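Long-range contacts in L-Ribose isomerase (Acinetobacter, PDB 4Q0S), which isomerises the rare sugar L-ribose, probably to L-ribulose, at a metal-containing site inside a cupin-type beta barrel: residues V135-P139 with M155-W161; M65-Y71 with H109-F113; Y219-P223 with W237-N243; K112-P116 with S174-L178. All coordinates share one frame; numbering follows the deposited sequence.

Contact 1: residues V135-P139 with M155-W161; sequences VFYSP and MPVGSPW. With RB0 (D-ribitol), chain D.
Pro139 and Met155 bring the two backbones closest, CA to CA 5.3 Å, and from there the end of strand 132-137 and the irregular 155-161 run back past each other, their end-to-end directions 139° apart. Water 1 joins that end, donating to Pro139 O and accepting from Met155 N. The one direct hydrogen bond comes from Tyr137, whose OH donates to Pro156 O at 2.7 Å from well above the carbonyl plane. Because chi1 is 67°, with CG between the backbone N and the carbonyl carbon, the ring reaches over to 155-158. Met155, bent at both chi2 and chi3, curls its methyl back to Tyr137, CE lying 3.7 Å from CE2. At the other end Phe136 sets CD1 over a face of Trp161, 3.3 Å from its CE2. The two ring planes meet at 43°, an oblique aromatic pair. Trp161 is further fixed by NE1, which bonds to Leu178 O. Pro156 offers its ring to D-ribitol, CD standing 3.5 Å from C5, while Val192 O hydrogen-bonds the ligand. The contact thus forms part of a ribitol pocket at the end of a cupin-barrel strand, separate from the cobalt site.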
# COMPACT_ATOMS: atom_id res chain seq x y z
N VAL A 135 18.22 -2.97 -15.72
CA VAL A 135 19.08 -1.85 -16.05
C VAL A 135 20.28 -2.30 -16.88
O VAL A 135 20.92 -3.30 -16.57
CB VAL A 135 19.59 -1.14 -14.77
CG1 VAL A 135 20.29 0.17 -15.12
CG2 VAL A 135 18.42 -0.88 -13.82
N PHE A 136 20.56 -1.54 -17.93
CA PHE A 136 21.68 -1.82 -18.80
C PHE A 136 22.52 -0.56 -18.67
O PHE A 136 22.00 0.55 -18.74
CB PHE A 136 21.18 -2.00 -20.25
CG PHE A 136 20.04 -2.97 -20.37
CD1 PHE A 136 20.26 -4.35 -20.34
CD2 PHE A 136 18.73 -2.51 -20.46
CE1 PHE A 136 19.20 -5.25 -20.40
CE2 PHE A 136 17.66 -3.40 -20.52
CZ PHE A 136 17.89 -4.77 -20.49
N TYR A 137 23.82 -0.72 -18.46
CA TYR A 137 24.67 0.44 -18.30
C TYR A 137 26.15 0.19 -18.57
O TYR A 137 26.60 -0.95 -18.65
CB TYR A 137 24.52 1.02 -16.89
CG TYR A 137 25.06 0.10 -15.81
CD1 TYR A 137 24.36 -1.03 -15.41
CD2 TYR A 137 26.29 0.36 -15.20
CE1 TYR A 137 24.85 -1.87 -14.42
CE2 TYR A 137 26.80 -0.48 -14.21
CZ TYR A 137 26.07 -1.59 -13.82
OH TYR A 137 26.54 -2.42 -12.83
N SER A 138 26.89 1.29 -18.69
CA SER A 138 28.33 1.24 -18.92
C SER A 138 28.97 1.51 -17.56
O SER A 138 28.74 2.56 -16.96
CB SER A 138 28.75 2.32 -19.91
OG SER A 138 30.16 2.32 -20.08
N PRO A 139 29.78 0.56 -17.07
CA PRO A 139 30.45 0.70 -15.77
C PRO A 139 31.52 1.80 -15.74
O PRO A 139 31.98 2.19 -14.66
CB PRO A 139 31.02 -0.70 -15.54
CG PRO A 139 31.32 -1.16 -16.93
CD PRO A 139 30.11 -0.72 -17.70
N MET A 155 31.16 2.91 -10.46
CA MET A 155 30.01 2.04 -10.65
C MET A 155 30.42 0.58 -10.61
O MET A 155 31.49 0.21 -11.10
CB MET A 155 29.34 2.32 -12.01
CG MET A 155 28.57 3.63 -12.10
SD MET A 155 27.07 3.62 -11.09
CE MET A 155 26.17 2.30 -11.85
N PRO A 156 29.57 -0.28 -10.03
CA PRO A 156 29.88 -1.72 -9.95
C PRO A 156 29.82 -2.33 -11.35
O PRO A 156 29.07 -1.88 -12.21
CB PRO A 156 28.79 -2.26 -9.03
CG PRO A 156 27.63 -1.32 -9.30
CD PRO A 156 28.31 0.03 -9.33
N VAL A 157 30.63 -3.36 -11.57
CA VAL A 157 30.67 -4.03 -12.87
C VAL A 157 29.36 -4.72 -13.24
O VAL A 157 29.00 -4.80 -14.42
CB VAL A 157 31.83 -5.05 -12.90
CG1 VAL A 157 31.75 -5.91 -14.14
CG2 VAL A 157 33.15 -4.30 -12.88
N GLY A 158 28.64 -5.22 -12.25
CA GLY A 158 27.38 -5.87 -12.54
C GLY A 158 27.55 -7.21 -13.23
O GLY A 158 28.59 -7.84 -13.12
N SER A 159 26.52 -7.64 -13.95
CA SER A 159 26.56 -8.91 -14.65
C SER A 159 26.35 -8.74 -16.15
O SER A 159 25.97 -7.67 -16.62
CB SER A 159 25.46 -9.83 -14.11
OG SER A 159 25.48 -9.90 -12.70
N PRO A 160 26.62 -9.80 -16.92
CA PRO A 160 26.40 -9.67 -18.36
C PRO A 160 24.90 -9.69 -18.59
O PRO A 160 24.13 -10.03 -17.68
CB PRO A 160 27.08 -10.91 -18.93
CG PRO A 160 26.93 -11.91 -17.82
CD PRO A 160 27.25 -11.09 -16.59
N TRP A 161 24.48 -9.32 -19.79
CA TRP A 161 23.07 -9.32 -20.12
C TRP A 161 22.54 -10.74 -20.14
O TRP A 161 23.26 -11.68 -20.48
CB TRP A 161 22.85 -8.75 -21.52
CG TRP A 161 22.91 -7.28 -21.66
CD1 TRP A 161 23.74 -6.41 -21.01
CD2 TRP A 161 22.17 -6.51 -22.61
NE1 TRP A 161 23.57 -5.14 -21.51
CE2 TRP A 161 22.61 -5.17 -22.49
CE3 TRP A 161 21.19 -6.82 -23.56
CZ2 TRP A 161 22.10 -4.14 -23.28
CZ3 TRP A 161 20.68 -5.80 -24.34
CH2 TRP A 161 21.13 -4.47 -24.20
C1 RB0 D . 24.86 -0.65 -3.49
O1 RB0 D . 24.23 -0.94 -2.25
C2 RB0 D . 23.87 -0.86 -4.61
O2 RB0 D . 23.35 -2.18 -4.52
C3 RB0 D . 24.54 -0.67 -5.97
O3 RB0 D . 25.59 -1.61 -6.14
C4 RB0 D . 25.08 0.75 -6.17
O4 RB0 D . 24.10 1.70 -5.77
C5 RB0 D . 25.43 0.95 -7.64
O5 RB0 D . 25.85 2.28 -7.88
O HOH W 1 32.93 3.26 -12.61

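Contact 2: residues M65-Y71 with H109-F113; sequences MWSGEPY and HPGKF
Lys112 reaches across to the 65-71 loop with an aliphatic chain bent at chi2 and chi4, and these bends carry NZ to Glu69 O, a hydrogen bond of 2.8 Å with the donor tilted 19° from the carbonyl plane. The same ammonium donates to waters 2 and 3. Water 2 is held by four partners: it donates to Met65 O and Pro110 O and accepts from Gly68 N and Lys112 NZ. Met65, also folded at chi2 and chi3, lies against the lysine chain, its CE 3.4 Å from Lys112 CE, which is tight for two carbons. Met65 CB sits over one face of His109, 4.0 Å from the ring centroid, a CH-pi contact. His109 in turn points its edge at the face of Trp66 with planes at 90°, an offset edge-to-face pair; His109 NE2 and Trp66 NE1 both bond Glu28 of the second subunit, which ties the pair to the subunit interface. A chi1 of 74° turns Ser67 OG back over its own backbone, where it accepts from Glu69 N at 3.1 Å in an ST turn. Phe113 N donates to Tyr71 O at 2.8 Å. A type II turn, His109 to Lys112, links strands 101-108 and 113-118 here, so the contact packs a barrel strand connection against the loop leading into strand 73-82.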
# COMPACT_ATOMS: atom_id res chain seq x y z
N MET A 65 0.33 -0.38 -25.15
CA MET A 65 1.25 -0.57 -24.04
C MET A 65 1.24 -1.94 -23.37
O MET A 65 2.08 -2.21 -22.51
CB MET A 65 1.01 0.53 -23.00
CG MET A 65 1.54 1.89 -23.40
SD MET A 65 3.37 1.88 -23.56
CE MET A 65 3.54 2.34 -25.26
N TRP A 66 0.31 -2.82 -23.74
CA TRP A 66 0.30 -4.16 -23.16
C TRP A 66 0.68 -5.21 -24.20
O TRP A 66 0.54 -6.40 -23.95
CB TRP A 66 -1.06 -4.49 -22.52
CG TRP A 66 -1.21 -3.84 -21.17
CD1 TRP A 66 -1.71 -2.60 -20.91
CD2 TRP A 66 -0.72 -4.34 -19.92
NE1 TRP A 66 -1.56 -2.29 -19.57
CE2 TRP A 66 -0.95 -3.35 -18.94
CE3 TRP A 66 -0.10 -5.54 -19.53
CZ2 TRP A 66 -0.58 -3.51 -17.60
CZ3 TRP A 66 0.27 -5.70 -18.19
CH2 TRP A 66 0.03 -4.69 -17.25
N SER A 67 1.16 -4.76 -25.35
CA SER A 67 1.56 -5.69 -26.40
C SER A 67 2.84 -6.43 -25.99
O SER A 67 3.04 -7.58 -26.38
CB SER A 67 1.80 -4.95 -27.72
OG SER A 67 3.02 -4.22 -27.70
N GLY A 68 3.68 -5.77 -25.21
CA GLY A 68 4.92 -6.39 -24.77
C GLY A 68 6.06 -6.13 -25.74
O GLY A 68 7.20 -6.51 -25.50
N GLU A 69 5.74 -5.45 -26.83
CA GLU A 69 6.72 -5.14 -27.87
C GLU A 69 7.79 -4.15 -27.42
O GLU A 69 7.54 -3.27 -26.59
CB GLU A 69 6.00 -4.58 -29.10
CG GLU A 69 4.99 -5.55 -29.69
CD GLU A 69 4.20 -4.93 -30.83
OE1 GLU A 69 3.50 -3.92 -30.59
OE2 GLU A 69 4.28 -5.45 -31.96
N PRO A 70 9.01 -4.28 -27.97
CA PRO A 70 10.12 -3.39 -27.63
C PRO A 70 10.07 -2.00 -28.27
O PRO A 70 10.34 -1.84 -29.47
CB PRO A 70 11.35 -4.18 -28.06
CG PRO A 70 10.85 -4.94 -29.26
CD PRO A 70 9.48 -5.41 -28.80
N TYR A 71 9.71 -1.01 -27.47
CA TYR A 71 9.66 0.38 -27.93
C TYR A 71 10.22 1.25 -26.82
O TYR A 71 10.31 0.82 -25.67
CB TYR A 71 8.22 0.78 -28.26
CG TYR A 71 7.74 0.25 -29.59
CD1 TYR A 71 8.11 0.88 -30.78
CD2 TYR A 71 6.95 -0.90 -29.67
CE1 TYR A 71 7.71 0.37 -32.02
CE2 TYR A 71 6.55 -1.42 -30.90
CZ TYR A 71 6.93 -0.77 -32.07
OH TYR A 71 6.55 -1.28 -33.30
N HIS A 109 5.96 0.14 -19.21
CA HIS A 109 5.17 -1.04 -19.48
C HIS A 109 6.03 -2.19 -20.01
O HIS A 109 7.16 -1.98 -20.45
CB HIS A 109 4.02 -0.70 -20.43
CG HIS A 109 2.88 -0.02 -19.73
ND1 HIS A 109 2.97 1.25 -19.20
CD2 HIS A 109 1.63 -0.46 -19.42
CE1 HIS A 109 1.84 1.56 -18.59
NE2 HIS A 109 1.01 0.53 -18.71
N PRO A 110 5.51 -3.42 -19.95
CA PRO A 110 6.23 -4.61 -20.40
C PRO A 110 6.89 -4.47 -21.77
O PRO A 110 6.24 -4.10 -22.75
CB PRO A 110 5.15 -5.70 -20.37
CG PRO A 110 4.20 -5.22 -19.31
CD PRO A 110 4.11 -3.75 -19.62
N GLY A 111 8.19 -4.77 -21.81
CA GLY A 111 8.93 -4.69 -23.05
C GLY A 111 9.45 -3.32 -23.43
O GLY A 111 10.40 -3.21 -24.20
N LYS A 112 8.84 -2.27 -22.88
CA LYS A 112 9.24 -0.90 -23.20
C LYS A 112 10.52 -0.45 -22.47
O LYS A 112 10.87 -1.00 -21.43
CB LYS A 112 8.07 0.05 -22.90
CG LYS A 112 6.74 -0.39 -23.55
CD LYS A 112 6.71 -0.10 -25.04
CE LYS A 112 5.37 -0.49 -25.70
NZ LYS A 112 5.20 -1.95 -25.87
N PHE A 113 11.20 0.55 -23.02
CA PHE A 113 12.46 1.03 -22.46
C PHE A 113 12.57 2.54 -22.23
O PHE A 113 11.86 3.33 -22.84
CB PHE A 113 13.65 0.75 -23.40
CG PHE A 113 13.88 -0.70 -23.74
CD1 PHE A 113 12.97 -1.40 -24.52
CD2 PHE A 113 15.05 -1.32 -23.34
CE1 PHE A 113 13.24 -2.72 -24.91
CE2 PHE A 113 15.33 -2.63 -23.71
CZ PHE A 113 14.43 -3.33 -24.50
O HOH W 2 3.97 -3.36 -23.72
O HOH W 3 3.65 -1.78 -28.32

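Contact 3: residues Y219-P223 with W237-N243; sequences YSHEP and WLGMHDN
His221 is gripped from several directions by the 237-243 segment. Its CE1 edge points at one face of Trp237, 3.6 Å from CE3, and the planes stand at 81°, an edge-to-face pair. Over one face of the imidazole lies Met240 SD, 3.8 Å from the centroid and only 14° off the normal; the methionine chain runs straight to SD and bends only at chi3. Tyr219 CD2 lies over the rim of the opposite face of the imidazole. The tyrosine also receives Trp237 CZ3 over the centre of its own ring, with Tyr219 CD2 3.5 Å from Trp237 CZ3, so the three rings form an aromatic cluster. The polar contact is Asn243 ND2 to Glu222 OE2, 2.6 Å and nearly straight at 170°. Glu222 OE2 lies almost in the amide plane of Asn243 and accepts with its anti lone pair, the two planar groups being turned close to perpendicular.

In the second shell, Arg254 makes a salt bridge to the same OE2, which would help to hold the carboxylate where it also makes a weak hydrogen bond to D-ribitol O2. Water 4 joins Tyr219 O, His221 N and Asp242 OD2, while water 5 ties His221 ND1 to Trp237 O; His221 NE2 hydrogen-bonds Glu97 O. Asp242 OD1 forms a salt bridge with Arg121, and Asp242 O bonds His119, a cobalt ligand; Asp242 N makes a weak hydrogen bond to His221 O.

Both segments lie in the long loop between strands 211-217 and 244-245, with helix 248-254 packed beside His241 and Asn243.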
# COMPACT_ATOMS: atom_id res chain seq x y z
N TYR A 219 19.26 17.71 -9.51
CA TYR A 219 18.42 18.51 -10.40
C TYR A 219 18.34 18.04 -11.85
O TYR A 219 19.34 17.67 -12.45
CB TYR A 219 18.87 19.97 -10.37
CG TYR A 219 17.89 20.93 -11.00
CD1 TYR A 219 16.76 21.35 -10.30
CD2 TYR A 219 18.09 21.42 -12.29
CE1 TYR A 219 15.85 22.25 -10.87
CE2 TYR A 219 17.19 22.32 -12.87
CZ TYR A 219 16.08 22.73 -12.16
OH TYR A 219 15.20 23.63 -12.72
N SER A 220 17.13 18.09 -12.41
CA SER A 220 16.91 17.68 -13.79
C SER A 220 16.83 18.90 -14.72
O SER A 220 15.85 19.65 -14.70
CB SER A 220 15.63 16.86 -13.88
OG SER A 220 15.45 16.32 -15.18
N HIS A 221 17.88 19.10 -15.51
CA HIS A 221 17.94 20.22 -16.46
C HIS A 221 17.29 19.76 -17.76
O HIS A 221 17.92 19.08 -18.56
CB HIS A 221 19.39 20.62 -16.74
CG HIS A 221 20.16 21.02 -15.51
ND1 HIS A 221 20.03 22.26 -14.93
CD2 HIS A 221 21.05 20.34 -14.75
CE1 HIS A 221 20.81 22.33 -13.87
NE2 HIS A 221 21.44 21.17 -13.74
N GLU A 222 16.03 20.14 -17.97
CA GLU A 222 15.32 19.75 -19.18
C GLU A 222 14.33 20.81 -19.66
O GLU A 222 13.25 20.96 -19.08
CB GLU A 222 14.56 18.44 -18.95
CG GLU A 222 15.43 17.26 -18.57
CD GLU A 222 14.62 16.01 -18.29
OE1 GLU A 222 13.73 16.07 -17.41
OE2 GLU A 222 14.87 14.97 -18.93
N PRO A 223 14.69 21.57 -20.71
CA PRO A 223 13.79 22.60 -21.24
C PRO A 223 12.62 21.95 -21.99
O PRO A 223 12.38 22.24 -23.17
CB PRO A 223 14.70 23.41 -22.17
CG PRO A 223 16.06 23.23 -21.55
CD PRO A 223 16.05 21.76 -21.22
N TRP A 237 22.06 28.12 -16.02
CA TRP A 237 21.03 27.09 -16.06
C TRP A 237 20.01 27.30 -17.18
O TRP A 237 19.40 26.34 -17.65
CB TRP A 237 20.28 27.05 -14.72
CG TRP A 237 21.09 26.50 -13.58
CD1 TRP A 237 22.42 26.71 -13.34
CD2 TRP A 237 20.61 25.72 -12.49
NE1 TRP A 237 22.79 26.11 -12.16
CE2 TRP A 237 21.70 25.50 -11.62
CE3 TRP A 237 19.35 25.19 -12.15
CZ2 TRP A 237 21.57 24.76 -10.43
CZ3 TRP A 237 19.23 24.46 -10.97
CH2 TRP A 237 20.33 24.26 -10.13
N LEU A 238 19.84 28.55 -17.60
CA LEU A 238 18.89 28.88 -18.66
C LEU A 238 19.19 28.16 -19.97
O LEU A 238 20.26 28.31 -20.55
CB LEU A 238 18.89 30.39 -18.89
CG LEU A 238 17.93 30.92 -19.97
CD1 LEU A 238 16.50 30.53 -19.64
CD2 LEU A 238 18.07 32.43 -20.05
N GLY A 239 18.21 27.38 -20.44
CA GLY A 239 18.37 26.64 -21.68
C GLY A 239 19.29 25.44 -21.58
O GLY A 239 19.36 24.62 -22.49
N MET A 240 20.00 25.34 -20.46
CA MET A 240 20.93 24.24 -20.23
C MET A 240 20.28 22.87 -20.42
O MET A 240 19.20 22.61 -19.88
CB MET A 240 21.49 24.35 -18.81
CG MET A 240 22.54 23.32 -18.46
SD MET A 240 23.02 23.47 -16.73
CE MET A 240 23.97 25.00 -16.77
N HIS A 241 20.93 22.01 -21.20
CA HIS A 241 20.41 20.67 -21.43
C HIS A 241 21.36 19.67 -20.78
O HIS A 241 22.58 19.85 -20.80
CB HIS A 241 20.30 20.38 -22.93
CG HIS A 241 19.56 19.11 -23.25
ND1 HIS A 241 18.28 18.87 -22.79
CD2 HIS A 241 19.90 18.03 -23.98
CE1 HIS A 241 17.87 17.69 -23.23
NE2 HIS A 241 18.84 17.16 -23.96
N ASP A 242 20.79 18.61 -20.21
CA ASP A 242 21.60 17.60 -19.53
C ASP A 242 21.21 16.18 -19.92
O ASP A 242 21.42 15.24 -19.15
CB ASP A 242 21.47 17.79 -18.01
CG ASP A 242 22.49 17.00 -17.23
OD1 ASP A 242 23.69 17.09 -17.56
OD2 ASP A 242 22.10 16.29 -16.28
N ASN A 243 20.63 16.02 -21.10
CA ASN A 243 20.25 14.70 -21.59
C ASN A 243 21.03 14.44 -22.87
O ASN A 243 21.01 15.25 -23.80
CB ASN A 243 18.75 14.62 -21.90
CG ASN A 243 17.90 14.62 -20.65
OD1 ASN A 243 18.35 14.24 -19.57
ND2 ASN A 243 16.65 15.04 -20.79
O HOH W 4 19.67 17.29 -15.26
O HOH W 5 18.29 24.20 -16.14

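Contact 4: residues K112-P116 with S174-L178; sequences KFCPP and SYEKL
A proline at the corner of strand 113-118, where the chain passes from one face of the cupin barrel toward another, packs onto an aromatic ring from the 174-178 loop. Pro116 lays its pyrrolidine over one face of Tyr175: CG stands 3.4 Å from the ring centroid and 6° off the normal, a close CH-pi contact, and CD comes within 3.3 Å of CZ. The two side chains cross at about a right angle. Pro116 CB also meets Ser174 O at 3.3 Å and Leu178 CD2 at 3.9 Å, so the proline is enclosed by three residues of the loop. A type I turn from Tyr175 to Leu178, closed by Leu178 N to Tyr175 O at 2.9 Å, brings the tyrosine and leucine onto it together. This turn precedes strand 180-185, which lies in the same antiparallel sheet as 113-118, so the packing covers one side of the barrel wall. Beyond the proline, Tyr175 directs its edge at the face of Phe113, planes at 70° in an offset edge-to-face pair, and OH lies 3.3 Å from Phe113 CD2. That hydroxyl finds its polar partner in Glu72 OE2. Cys114, on the same strand, touches the other bound D-ribitol, with its CB directed away from the 174-178 loop.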
# COMPACT_ATOMS: atom_id res chain seq x y z
N LYS A 112 8.84 -2.27 -22.88
CA LYS A 112 9.24 -0.90 -23.20
C LYS A 112 10.52 -0.45 -22.47
O LYS A 112 10.87 -1.00 -21.43
CB LYS A 112 8.07 0.05 -22.90
CG LYS A 112 6.74 -0.39 -23.55
CD LYS A 112 6.71 -0.10 -25.04
CE LYS A 112 5.37 -0.49 -25.70
NZ LYS A 112 5.20 -1.95 -25.87
N PHE A 113 11.20 0.55 -23.02
CA PHE A 113 12.46 1.03 -22.46
C PHE A 113 12.57 2.54 -22.23
O PHE A 113 11.86 3.33 -22.84
CB PHE A 113 13.65 0.75 -23.40
CG PHE A 113 13.88 -0.70 -23.74
CD1 PHE A 113 12.97 -1.40 -24.52
CD2 PHE A 113 15.05 -1.32 -23.34
CE1 PHE A 113 13.24 -2.72 -24.91
CE2 PHE A 113 15.33 -2.63 -23.71
CZ PHE A 113 14.43 -3.33 -24.50
N CYS A 114 13.48 2.90 -21.33
CA CYS A 114 13.87 4.29 -21.12
C CYS A 114 15.18 4.08 -21.91
O CYS A 114 16.07 3.35 -21.47
CB CYS A 114 14.19 4.59 -19.66
SG CYS A 114 14.96 6.24 -19.43
N PRO A 115 15.30 4.68 -23.10
CA PRO A 115 16.48 4.54 -23.97
C PRO A 115 17.87 4.94 -23.48
O PRO A 115 18.03 5.77 -22.58
CB PRO A 115 16.06 5.30 -25.22
CG PRO A 115 15.27 6.42 -24.65
CD PRO A 115 14.40 5.71 -23.62
N PRO A 116 18.91 4.34 -24.08
CA PRO A 116 20.31 4.62 -23.74
C PRO A 116 20.61 6.11 -23.75
O PRO A 116 20.32 6.81 -24.73
CB PRO A 116 21.08 3.88 -24.81
CG PRO A 116 20.26 2.65 -25.01
CD PRO A 116 18.84 3.22 -25.05
N SER A 174 22.26 1.29 -30.28
CA SER A 174 22.38 2.31 -29.25
C SER A 174 22.68 1.68 -27.89
O SER A 174 23.14 2.36 -26.97
CB SER A 174 21.10 3.15 -29.17
OG SER A 174 20.01 2.38 -28.70
N TYR A 175 22.44 0.38 -27.77
CA TYR A 175 22.65 -0.35 -26.52
C TYR A 175 24.01 -1.04 -26.41
O TYR A 175 24.39 -1.50 -25.33
CB TYR A 175 21.55 -1.40 -26.33
CG TYR A 175 20.16 -0.82 -26.13
CD1 TYR A 175 19.44 -0.30 -27.20
CD2 TYR A 175 19.58 -0.79 -24.86
CE1 TYR A 175 18.17 0.25 -27.02
CE2 TYR A 175 18.31 -0.26 -24.66
CZ TYR A 175 17.61 0.26 -25.74
OH TYR A 175 16.36 0.81 -25.54
N GLU A 176 24.74 -1.11 -27.52
CA GLU A 176 26.05 -1.75 -27.60
C GLU A 176 26.98 -1.56 -26.41
O GLU A 176 27.49 -2.53 -25.86
CB GLU A 176 26.78 -1.30 -28.86
CG GLU A 176 26.44 -2.08 -30.12
CD GLU A 176 26.78 -3.55 -29.99
OE1 GLU A 176 25.92 -4.33 -29.55
OE2 GLU A 176 27.93 -3.92 -30.34
N LYS A 177 27.22 -0.31 -26.03
CA LYS A 177 28.12 0.00 -24.92
C LYS A 177 27.58 -0.23 -23.51
O LYS A 177 28.34 -0.16 -22.54
CB LYS A 177 28.60 1.45 -25.04
CG LYS A 177 29.60 1.71 -26.15
CD LYS A 177 29.98 3.18 -26.19
CE LYS A 177 31.27 3.42 -26.96
NZ LYS A 177 31.19 3.01 -28.38
N LEU A 178 26.28 -0.47 -23.39
CA LEU A 178 25.68 -0.69 -22.07
C LEU A 178 25.73 -2.18 -21.77
O LEU A 178 24.69 -2.84 -21.63
CB LEU A 178 24.23 -0.18 -22.05
CG LEU A 178 24.09 1.34 -22.16
CD1 LEU A 178 24.63 1.83 -23.51
CD2 LEU A 178 22.63 1.73 -21.99

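Contact 4 is the buried one, every touching residue inside the protein, and its chemistry is apolar packing of proline and aromatic rings. Contacts 1, 2 and 3 are only partly buried and mix rings with polar bonds and waters. Contacts 1 and 4 hold the same sheet, and Phe136 O packs on Leu178 CD2 where they meet. Contacts 2 and 4 share Lys112 and Phe113: the lysine works only in contact 2, the phenylalanine in both, and Phe136 of contact 1 packs on it. Contact 3 stands apart, its nearest atoms about 8 Å from contact 4, yet both reach the same sugar site; contact 1 reaches the other. Contact 2 alone meets a neighbouring subunit.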